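Local coordinates for protein TNSA endonuclease (Escherichia coli, PDB 1F1Z) that cuts the 5' DNA strands at the transposon ends as the endonuclease partner of TnsB in the Tn7 transposase, at residues Tyr29-Thr34 and Val55-Ser60; Phe83-Ser88 and Met111-Leu116; Phe115-Lys120 and Phe127-Lys132. All blocks are in the same frame, centred on the assembly; numbering follows the deposited sequence.

Interaction 1. Residues Tyr29-Thr34 and Val55-Ser60; sequences YIPWLT and VHHLLS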
loop_
_atom_site.group_PDB
_atom_site.type_symbol
_atom_site.label_atom_id
_atom_site.label_comp_id
_atom_site.label_asym_id
_atom_site.label_seq_id
_atom_site.Cartn_x
_atom_site.Cartn_y
_atom_site.Cartn_z
ATOM N N TYR A 29 -10.770 -8.853 -2.469
ATOM C CA TYR A 29 -9.647 -9.452 -1.749
ATOM C C TYR A 29 -9.579 -8.966 -0.309
ATOM O O TYR A 29 -9.699 -7.772 -0.041
ATOM C CB TYR A 29 -8.324 -9.135 -2.454
ATOM C CG TYR A 29 -7.099 -9.592 -1.691
ATOM C CD1 TYR A 29 -6.660 -10.914 -1.761
ATOM C CD2 TYR A 29 -6.397 -8.704 -0.873
ATOM C CE1 TYR A 29 -5.549 -11.343 -1.033
ATOM C CE2 TYR A 29 -5.287 -9.123 -0.138
ATOM C CZ TYR A 29 -4.870 -10.443 -0.220
ATOM O OH TYR A 29 -3.782 -10.858 0.521
ATOM N N ILE A 30 -9.366 -9.896 0.612
ATOM C CA ILE A 30 -9.249 -9.575 2.033
ATOM C C ILE A 30 -7.815 -9.927 2.459
ATOM O O ILE A 30 -7.392 -11.075 2.301
ATOM C CB ILE A 30 -10.214 -10.430 2.896
ATOM C CG1 ILE A 30 -11.624 -10.414 2.305
ATOM C CG2 ILE A 30 -10.236 -9.913 4.330
ATOM C CD1 ILE A 30 -12.591 -11.326 3.020
ATOM N N PRO A 31 -7.049 -8.953 2.982
ATOM C CA PRO A 31 -5.669 -9.221 3.412
ATOM C C PRO A 31 -5.664 -10.262 4.527
ATOM O O PRO A 31 -6.682 -10.462 5.185
ATOM C CB PRO A 31 -5.210 -7.868 3.957
ATOM C CG PRO A 31 -6.068 -6.883 3.232
ATOM C CD PRO A 31 -7.411 -7.546 3.216
ATOM N N TRP A 32 -4.537 -10.947 4.717
ATOM C CA TRP A 32 -4.428 -11.946 5.783
ATOM C C TRP A 32 -4.198 -11.182 7.078
ATOM O O TRP A 32 -4.713 -11.552 8.130
ATOM C CB TRP A 32 -3.256 -12.909 5.538
ATOM C CG TRP A 32 -3.027 -13.872 6.674
ATOM C CD1 TRP A 32 -2.095 -13.761 7.676
ATOM C CD2 TRP A 32 -3.809 -15.030 6.985
ATOM N NE1 TRP A 32 -2.267 -14.766 8.601
ATOM C CE2 TRP A 32 -3.307 -15.561 8.204
ATOM C CE3 TRP A 32 -4.887 -15.670 6.355
ATOM C CZ2 TRP A 32 -3.856 -16.704 8.810
ATOM C CZ3 TRP A 32 -5.432 -16.813 6.958
ATOM C CH2 TRP A 32 -4.911 -17.315 8.175
ATOM N N LEU A 33 -3.375 -10.139 6.994
ATOM C CA LEU A 33 -3.086 -9.280 8.134
ATOM C C LEU A 33 -3.745 -7.939 7.847
ATOM O O LEU A 33 -3.811 -7.511 6.689
ATOM C CB LEU A 33 -1.588 -9.074 8.299
ATOM C CG LEU A 33 -0.747 -10.318 8.552
ATOM C CD1 LEU A 33 0.722 -9.916 8.684
ATOM C CD2 LEU A 33 -1.231 -11.028 9.802
ATOM N N THR A 34 -4.251 -7.290 8.889
ATOM C CA THR A 34 -4.892 -5.992 8.741
ATOM C C THR A 34 -4.135 -5.008 9.615
ATOM O O THR A 34 -3.208 -5.384 10.332
ATOM C CB THR A 34 -6.379 -6.023 9.168
ATOM O OG1 THR A 34 -6.477 -6.326 10.562
ATOM C CG2 THR A 34 -7.153 -7.055 8.357
ATOM N N VAL A 55 -9.643 -0.217 0.104
ATOM C CA VAL A 55 -8.651 0.325 1.022
ATOM C C VAL A 55 -7.686 -0.812 1.440
ATOM O O VAL A 55 -8.117 -1.902 1.828
ATOM C CB VAL A 55 -9.337 0.976 2.243
ATOM C CG1 VAL A 55 -10.199 -0.031 2.977
ATOM C CG2 VAL A 55 -8.311 1.562 3.169
ATOM N N HIS A 56 -6.385 -0.564 1.319
ATOM C CA HIS A 56 -5.359 -1.558 1.622
ATOM C C HIS A 56 -4.721 -1.370 2.996
ATOM O O HIS A 56 -4.630 -0.246 3.485
ATOM C CB HIS A 56 -4.272 -1.506 0.544
ATOM C CG HIS A 56 -4.790 -1.735 -0.841
ATOM N ND1 HIS A 56 -4.335 -2.756 -1.651
ATOM C CD2 HIS A 56 -5.736 -1.085 -1.559
ATOM C CE1 HIS A 56 -4.982 -2.728 -2.801
ATOM N NE2 HIS A 56 -5.837 -1.721 -2.771
ATOM N N HIS A 57 -4.260 -2.464 3.604
ATOM C CA HIS A 57 -3.625 -2.409 4.923
ATOM C C HIS A 57 -2.124 -2.579 4.826
ATOM O O HIS A 57 -1.635 -3.640 4.457
ATOM C CB HIS A 57 -4.189 -3.492 5.825
ATOM C CG HIS A 57 -5.665 -3.393 6.030
ATOM N ND1 HIS A 57 -6.575 -3.640 5.024
ATOM C CD2 HIS A 57 -6.394 -3.084 7.130
ATOM C CE1 HIS A 57 -7.801 -3.493 5.496
ATOM N NE2 HIS A 57 -7.719 -3.157 6.772
ATOM N N LEU A 58 -1.394 -1.534 5.175
ATOM C CA LEU A 58 0.057 -1.553 5.118
ATOM C C LEU A 58 0.490 -1.459 6.567
ATOM O O LEU A 58 -0.103 -0.709 7.344
ATOM C CB LEU A 58 0.534 -0.363 4.301
ATOM C CG LEU A 58 -0.243 -0.343 2.985
ATOM C CD1 LEU A 58 -0.211 1.003 2.349
ATOM C CD2 LEU A 58 0.288 -1.402 2.056
ATOM N N LEU A 59 1.499 -2.240 6.939
ATOM C CA LEU A 59 1.947 -2.275 8.322
ATOM C C LEU A 59 3.183 -1.462 8.708
ATOM O O LEU A 59 3.660 -1.559 9.843
ATOM C CB LEU A 59 2.096 -3.727 8.756
ATOM C CG LEU A 59 0.865 -4.569 8.400
ATOM C CD1 LEU A 59 1.046 -6.003 8.871
ATOM C CD2 LEU A 59 -0.381 -3.966 9.032
ATOM N N SER A 60 3.698 -0.662 7.779
ATOM C CA SER A 60 4.856 0.185 8.057
ATOM C C SER A 60 4.957 1.264 6.984
ATOM O O SER A 60 4.341 1.153 5.914
ATOM C CB SER A 60 6.153 -0.634 8.092
ATOM O OG SER A 60 6.454 -1.181 6.819
#
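His-57 reaches out from strand 55-58 against Pro-31 and Thr-34. Its CB lies 3.9 Å from Thr-34 CA, and with CG anti to the carbonyl carbon (chi1 -59°) the imidazole stands next to the threonine. CG stays near the same CA; CD2 comes closest, 3.6 Å from Thr-34 CB, and NE2 follows at 4.0 Å from that CB. The methyl CG2 of Thr-34 sits over one ring face, displaced toward the rim. On the other branch, ND1 meets Pro-31 CG at 3.7 Å, an oblique approach that buries this nitrogen without a hydrogen-bonding partner in the model. Cut back to an alanine, this position would probably open a gap between the loop and strand 55-58, with Pro-31 CG and the Thr-34 methyl losing the ring they rest on. Farther along, Leu-59 crosses Leu-33 at about a right angle, their CD1 methyls 3.9 Å apart, while Leu-59 CD2 packs on Thr-34 O at 3.4 Å. No hydrogen bond joins the two segments directly; Glu-81 of strand 76-84 holds His-57 N, and catalytic Glu-63 on helix 61-72 accepts from Leu-59 N. The contact thus lays the loop after helix 13-18 against the end of the 45-48/55-58 hairpin, beside the strand that carries Glu-81.

Interaction 2. Residues Phe83-Ser88 and Met111-Leu116; sequences FPLLPS and MSTDFL. With MG (magnesium ion), chain C.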
loop_
_atom_site.group_PDB
_atom_site.type_symbol
_atom_site.label_atom_id
_atom_site.label_comp_id
_atom_site.label_asym_id
_atom_site.label_seq_id
_atom_site.Cartn_x
_atom_site.Cartn_y
_atom_site.Cartn_z
ATOM N N PHE A 83 -0.373 -11.257 1.576
ATOM C CA PHE A 83 -0.827 -12.491 0.955
ATOM C C PHE A 83 -0.283 -13.723 1.699
ATOM O O PHE A 83 0.934 -13.898 1.838
ATOM C CB PHE A 83 -0.385 -12.512 -0.503
ATOM C CG PHE A 83 -0.968 -13.637 -1.292
ATOM C CD1 PHE A 83 -2.197 -13.488 -1.911
ATOM C CD2 PHE A 83 -0.286 -14.840 -1.423
ATOM C CE1 PHE A 83 -2.748 -14.520 -2.656
ATOM C CE2 PHE A 83 -0.821 -15.889 -2.166
ATOM C CZ PHE A 83 -2.055 -15.733 -2.787
ATOM N N PRO A 84 -1.189 -14.607 2.164
ATOM C CA PRO A 84 -0.854 -15.835 2.902
ATOM C C PRO A 84 -0.256 -16.945 2.049
ATOM O O PRO A 84 -0.715 -17.216 0.930
ATOM C CB PRO A 84 -2.201 -16.249 3.483
ATOM C CG PRO A 84 -3.153 -15.865 2.379
ATOM C CD PRO A 84 -2.647 -14.490 1.971
ATOM N N LEU A 85 0.757 -17.603 2.601
ATOM C CA LEU A 85 1.430 -18.699 1.921
ATOM C C LEU A 85 0.849 -20.002 2.485
ATOM O O LEU A 85 0.759 -20.173 3.709
ATOM C CB LEU A 85 2.935 -18.619 2.181
ATOM C CG LEU A 85 3.589 -17.236 2.050
ATOM C CD1 LEU A 85 5.065 -17.311 2.400
ATOM C CD2 LEU A 85 3.401 -16.701 0.650
ATOM N N LEU A 86 0.441 -20.912 1.605
ATOM C CA LEU A 86 -0.153 -22.184 2.021
ATOM C C LEU A 86 0.705 -22.927 3.042
ATOM O O LEU A 86 1.843 -23.314 2.762
ATOM C CB LEU A 86 -0.424 -23.065 0.802
ATOM C CG LEU A 86 -1.237 -24.345 0.992
ATOM C CD1 LEU A 86 -2.556 -24.067 1.692
ATOM C CD2 LEU A 86 -1.484 -24.962 -0.373
ATOM N N PRO A 87 0.160 -23.144 4.249
ATOM C CA PRO A 87 0.817 -23.830 5.364
ATOM C C PRO A 87 1.422 -25.178 5.011
ATOM O O PRO A 87 2.529 -25.483 5.444
ATOM C CB PRO A 87 -0.301 -23.976 6.389
ATOM C CG PRO A 87 -1.112 -22.743 6.155
ATOM C CD PRO A 87 -1.191 -22.704 4.645
ATOM N N SER A 88 0.707 -25.987 4.232
ATOM C CA SER A 88 1.229 -27.299 3.862
ATOM C C SER A 88 2.536 -27.152 3.080
ATOM O O SER A 88 3.500 -27.899 3.317
ATOM C CB SER A 88 0.195 -28.097 3.071
ATOM O OG SER A 88 -0.213 -27.393 1.920
ATOM N N MET A 111 2.510 -17.941 7.269
ATOM C CA MET A 111 3.392 -16.935 6.700
ATOM C C MET A 111 2.685 -16.137 5.627
ATOM O O MET A 111 1.710 -16.603 5.026
ATOM C CB MET A 111 4.630 -17.598 6.104
ATOM C CG MET A 111 5.481 -18.334 7.114
ATOM S SD MET A 111 6.968 -18.990 6.348
ATOM C CE MET A 111 7.976 -17.496 6.273
ATOM N N SER A 112 3.205 -14.951 5.347
ATOM C CA SER A 112 2.602 -14.103 4.341
ATOM C C SER A 112 3.623 -13.220 3.654
ATOM O O SER A 112 4.593 -12.759 4.274
ATOM C CB SER A 112 1.509 -13.229 4.970
ATOM O OG SER A 112 2.016 -12.456 6.052
ATOM N N THR A 113 3.414 -13.016 2.360
ATOM C CA THR A 113 4.256 -12.140 1.569
ATOM C C THR A 113 3.577 -10.757 1.626
ATOM O O THR A 113 2.350 -10.652 1.642
ATOM C CB THR A 113 4.373 -12.674 0.145
ATOM O OG1 THR A 113 5.100 -13.907 0.192
ATOM C CG2 THR A 113 5.089 -11.692 -0.766
ATOM N N ASP A 114 4.381 -9.705 1.730
ATOM C CA ASP A 114 3.860 -8.353 1.841
ATOM C C ASP A 114 2.985 -7.916 0.664
ATOM O O ASP A 114 1.921 -7.329 0.884
ATOM C CB ASP A 114 5.002 -7.365 2.124
ATOM C CG ASP A 114 5.644 -7.576 3.505
ATOM O OD1 ASP A 114 5.061 -8.303 4.341
ATOM O OD2 ASP A 114 6.731 -7.015 3.761
ATOM N N PHE A 115 3.386 -8.256 -0.562
ATOM C CA PHE A 115 2.610 -7.902 -1.758
ATOM C C PHE A 115 2.659 -8.970 -2.843
ATOM O O PHE A 115 3.729 -9.502 -3.156
ATOM C CB PHE A 115 3.121 -6.605 -2.407
ATOM C CG PHE A 115 2.972 -5.386 -1.556
ATOM C CD1 PHE A 115 4.063 -4.892 -0.841
ATOM C CD2 PHE A 115 1.758 -4.719 -1.479
ATOM C CE1 PHE A 115 3.947 -3.757 -0.065
ATOM C CE2 PHE A 115 1.629 -3.581 -0.702
ATOM C CZ PHE A 115 2.728 -3.097 0.006
ATOM N N LEU A 116 1.499 -9.291 -3.402
ATOM C CA LEU A 116 1.412 -10.226 -4.519
ATOM C C LEU A 116 0.764 -9.313 -5.555
ATOM O O LEU A 116 -0.322 -8.777 -5.320
ATOM C CB LEU A 116 0.517 -11.429 -4.185
ATOM C CG LEU A 116 0.440 -12.588 -5.197
ATOM C CD1 LEU A 116 -0.561 -12.286 -6.277
ATOM C CD2 LEU A 116 1.797 -12.871 -5.814
HETATM MG MG MG C . 4.815 -9.251 6.441
HETATM O O HOH W 1 2.230 -20.329 6.038
HETATM O O HOH W 2 3.054 -9.846 5.679
HETATM O O HOH W 3 5.985 -10.921 5.831
HETATM O O HOH W 4 4.578 -9.615 8.421
HETATM O O HOH W 5 7.049 -8.392 7.334
HETATM O O HOH W 6 3.977 -7.344 6.528
#
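Strands 76-84 and 112-119 of the nuclease sheet meet here, where Phe-83 and Thr-113 form an antiparallel hydrogen-bonded pair just before the classic beta bulge at Asp-114 and Phe-115, which together face Ile-129. Phe-83 N donates to Thr-113 O at 2.8 Å, and Thr-113 N returns a bond to Phe-83 O, tilted 18° from the carbonyl plane. Beyond the non-hydrogen-bonded pair Pro-84/Ser-112, Leu-85 N reaches Met-111 O at 2.8 Å in a nearly straight bond, and a water links Leu-85 O to Met-111 N. Phe-83 runs alongside Leu-116, its CG swung opposite the backbone N (chi1 -171°), and Leu-116 CG lies over the ring centre in a CH-pi contact, 4.3 Å from the centroid. Leu-85 divides its methyls: CD1 rests 3.7 Å from Met-111 CB, while CD2 packs against Thr-113 OG1, a hydroxyl already engaged by Trp-153 and Glu-149 of helix 140-155. Trp-153 also touches Phe-83, Leu-85 and Leu-116, so that helix covers this face.

Asp-114, whose CB points away from residues 83-88, binds a magnesium ion through OD1 at 2.3 Å. Five waters fill the other positions; Ser-112 O accepts from one of them and Ser-112 OG hydrogen-bonds to another, a second shell supplied from the same strand, two residues before the aspartate. The metal-binding Asp-114 on one hairpin strand, with Gln-130 and Lys-132 following on the next, matches the PD-(D/E)XK pattern of the restriction-endonuclease fold, with glutamine at the acidic position.

Interaction 3. Residues Phe115-Lys120 and Phe127-Lys132; sequences FLVDCK and FAIQVK. With MG (magnesium ion), chain D.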
loop_
_atom_site.group_PDB
_atom_site.type_symbol
_atom_site.label_atom_id
_atom_site.label_comp_id
_atom_site.label_asym_id
_atom_site.label_seq_id
_atom_site.Cartn_x
_atom_site.Cartn_y
_atom_site.Cartn_z
ATOM N N PHE A 115 3.386 -8.256 -0.562
ATOM C CA PHE A 115 2.610 -7.902 -1.758
ATOM C C PHE A 115 2.659 -8.970 -2.843
ATOM O O PHE A 115 3.729 -9.502 -3.156
ATOM C CB PHE A 115 3.121 -6.605 -2.407
ATOM C CG PHE A 115 2.972 -5.386 -1.556
ATOM C CD1 PHE A 115 4.063 -4.892 -0.841
ATOM C CD2 PHE A 115 1.758 -4.719 -1.479
ATOM C CE1 PHE A 115 3.947 -3.757 -0.065
ATOM C CE2 PHE A 115 1.629 -3.581 -0.702
ATOM C CZ PHE A 115 2.728 -3.097 0.006
ATOM N N LEU A 116 1.499 -9.291 -3.402
ATOM C CA LEU A 116 1.412 -10.226 -4.519
ATOM C C LEU A 116 0.764 -9.313 -5.555
ATOM O O LEU A 116 -0.322 -8.777 -5.320
ATOM C CB LEU A 116 0.517 -11.429 -4.185
ATOM C CG LEU A 116 0.440 -12.588 -5.197
ATOM C CD1 LEU A 116 -0.561 -12.286 -6.277
ATOM C CD2 LEU A 116 1.797 -12.871 -5.814
ATOM N N VAL A 117 1.464 -9.041 -6.648
ATOM C CA VAL A 117 0.920 -8.150 -7.660
ATOM C C VAL A 117 0.821 -8.745 -9.059
ATOM O O VAL A 117 1.671 -9.539 -9.463
ATOM C CB VAL A 117 1.647 -6.763 -7.654
ATOM C CG1 VAL A 117 2.980 -6.857 -6.961
ATOM C CG2 VAL A 117 1.831 -6.226 -9.060
ATOM N N ASP A 118 -0.277 -8.415 -9.746
ATOM C CA ASP A 118 -0.548 -8.871 -11.108
ATOM C C ASP A 118 -0.289 -7.723 -12.095
ATOM O O ASP A 118 -0.546 -6.554 -11.779
ATOM C CB ASP A 118 -2.003 -9.337 -11.240
ATOM C CG ASP A 118 -2.334 -10.511 -10.332
ATOM O OD1 ASP A 118 -2.268 -11.664 -10.805
ATOM O OD2 ASP A 118 -2.680 -10.285 -9.152
ATOM N N CYS A 119 0.184 -8.062 -13.293
ATOM C CA CYS A 119 0.500 -7.072 -14.316
ATOM C C CYS A 119 -0.204 -7.333 -15.633
ATOM O O CYS A 119 -0.659 -8.447 -15.894
ATOM C CB CYS A 119 2.002 -7.045 -14.563
ATOM S SG CYS A 119 2.940 -6.676 -13.108
ATOM N N LYS A 120 -0.259 -6.302 -16.474
ATOM C CA LYS A 120 -0.898 -6.416 -17.778
ATOM C C LYS A 120 0.062 -6.573 -18.953
ATOM O O LYS A 120 -0.320 -7.120 -19.988
ATOM C CB LYS A 120 -1.855 -5.248 -18.043
ATOM C CG LYS A 120 -1.190 -3.879 -18.122
ATOM C CD LYS A 120 -2.198 -2.792 -18.503
ATOM C CE LYS A 120 -1.563 -1.400 -18.532
ATOM N NZ LYS A 120 -0.434 -1.304 -19.495
ATOM N N PHE A 127 4.148 -11.200 -9.850
ATOM C CA PHE A 127 5.369 -11.227 -9.050
ATOM C C PHE A 127 5.038 -10.891 -7.592
ATOM O O PHE A 127 3.987 -10.306 -7.315
ATOM C CB PHE A 127 6.450 -10.303 -9.619
ATOM C CG PHE A 127 6.106 -8.849 -9.559
ATOM C CD1 PHE A 127 6.512 -8.079 -8.475
ATOM C CD2 PHE A 127 5.375 -8.250 -10.582
ATOM C CE1 PHE A 127 6.199 -6.730 -8.401
ATOM C CE2 PHE A 127 5.056 -6.903 -10.524
ATOM C CZ PHE A 127 5.467 -6.137 -9.427
ATOM N N ALA A 128 5.916 -11.289 -6.672
ATOM C CA ALA A 128 5.719 -11.077 -5.240
ATOM C C ALA A 128 6.812 -10.193 -4.669
ATOM O O ALA A 128 7.939 -10.180 -5.179
ATOM C CB ALA A 128 5.710 -12.420 -4.514
ATOM N N ILE A 129 6.498 -9.520 -3.562
ATOM C CA ILE A 129 7.439 -8.616 -2.906
ATOM C C ILE A 129 7.409 -8.731 -1.390
ATOM O O ILE A 129 6.336 -8.818 -0.791
ATOM C CB ILE A 129 7.143 -7.131 -3.257
ATOM C CG1 ILE A 129 7.249 -6.907 -4.763
ATOM C CG2 ILE A 129 8.138 -6.215 -2.558
ATOM C CD1 ILE A 129 6.860 -5.520 -5.186
ATOM N N GLN A 130 8.591 -8.762 -0.780
ATOM C CA GLN A 130 8.700 -8.795 0.667
ATOM C C GLN A 130 9.410 -7.513 1.028
ATOM O O GLN A 130 10.483 -7.233 0.515
ATOM C CB GLN A 130 9.514 -9.991 1.186
ATOM C CG GLN A 130 9.824 -9.924 2.709
ATOM C CD GLN A 130 8.572 -9.793 3.593
ATOM O OE1 GLN A 130 8.490 -8.923 4.484
ATOM N NE2 GLN A 130 7.599 -10.656 3.356
ATOM N N VAL A 131 8.770 -6.712 1.865
ATOM C CA VAL A 131 9.340 -5.450 2.307
ATOM C C VAL A 131 9.994 -5.625 3.688
ATOM O O VAL A 131 9.359 -6.156 4.627
ATOM C CB VAL A 131 8.254 -4.344 2.392
ATOM C CG1 VAL A 131 8.894 -3.010 2.727
ATOM C CG2 VAL A 131 7.501 -4.253 1.081
ATOM N N LYS A 132 11.249 -5.196 3.805
ATOM C CA LYS A 132 11.997 -5.276 5.054
ATOM C C LYS A 132 13.108 -4.241 5.103
ATOM O O LYS A 132 13.711 -3.917 4.072
ATOM C CB LYS A 132 12.606 -6.670 5.252
ATOM C CG LYS A 132 11.640 -7.641 5.884
ATOM C CD LYS A 132 12.268 -8.959 6.199
ATOM C CE LYS A 132 11.268 -9.877 6.888
ATOM N NZ LYS A 132 10.732 -9.307 8.155
HETATM MG MG MG D . 8.192 -7.373 5.955
HETATM O O HOH W 7 9.197 -6.888 7.780
HETATM O O HOH W 5 7.049 -8.392 7.334
HETATM O O HOH W 8 7.141 -5.635 5.861
#
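Val-117 and Phe-127 face each other as a hydrogen-bonded pair of the hairpin formed by strands 112-119 and 126-131, and the phenyl ring is turned back over the valine. Phe-127 CG lies between the backbone N and the carbonyl carbon (chi1 66°), which folds the ring across toward the partner strand. Val-117 CG1 then sits over one ring face, offset toward the rim and 3.8 Å from the centroid in a CH-pi contact, with CG2 near CE2 and CZ. Cys-119 comes in at the ring edge instead: its SG lies close to the ring plane, 3.3 Å from Phe-127 CE2, a sulfur-aromatic contact.

Phe-115 presents an edge rather than a face to Val-131, whose CG2 lies in the ring plane 3.8 Å from CE1, while Phe-115 CB meets Ile-129 CB. On the opposite side of the sheet, Leu-116 CD2 touches Ala-128 CB; Trp-153 of helix 140-155 packs on both. Beyond the bulge, paired bonds join Phe-115 to Ile-129 and Val-117 to Phe-127, the Val-117 N to Phe-127 O bond being nearly straight at 2.9 Å.

At the far end of strand 126-131, Gln-130 OE1 and Val-131 O bind the second magnesium ion, at 2.2 and 2.1 Å. Gln-130 NE2 is hydrogen-bonded to Glu-149, which probably helps hold the amide with OE1 toward the metal. The bend at the end of the Lys-132 chain brings NZ within 2.9 Å of water 7, itself a metal ligand. An apolar ladder thus ends in oxygen ligands and the catalytic lysine, consistent with a role for Lys-132 in placing metal-bound water.

Interactions 2 and 3 share Phe-115 and Leu-116 on strand 112-119, and together they assemble the two-metal active site: Asp-114 from one and Gln-130 and Val-131 from the other. Asp-114 OD2 probably hydrogen-bonds to Val-131 N at 2.8 Å, tying the two ligand sets together, and water 5 lies between the ions, 2.5 Å from the magnesium ion on Asp-114 and 2.1 Å from the other. Interaction 1, formed earlier in the chain, borders the site through Leu-33 and Leu-58. Its Leu-58 CD2 packs on Phe-115 CZ at 3.6 Å, Leu-33 CD1 lies 3.9 Å from Ser-112 OG, and the nearest atom of the Leu-33 side chain is about 5 Å from the magnesium ion on Asp-114.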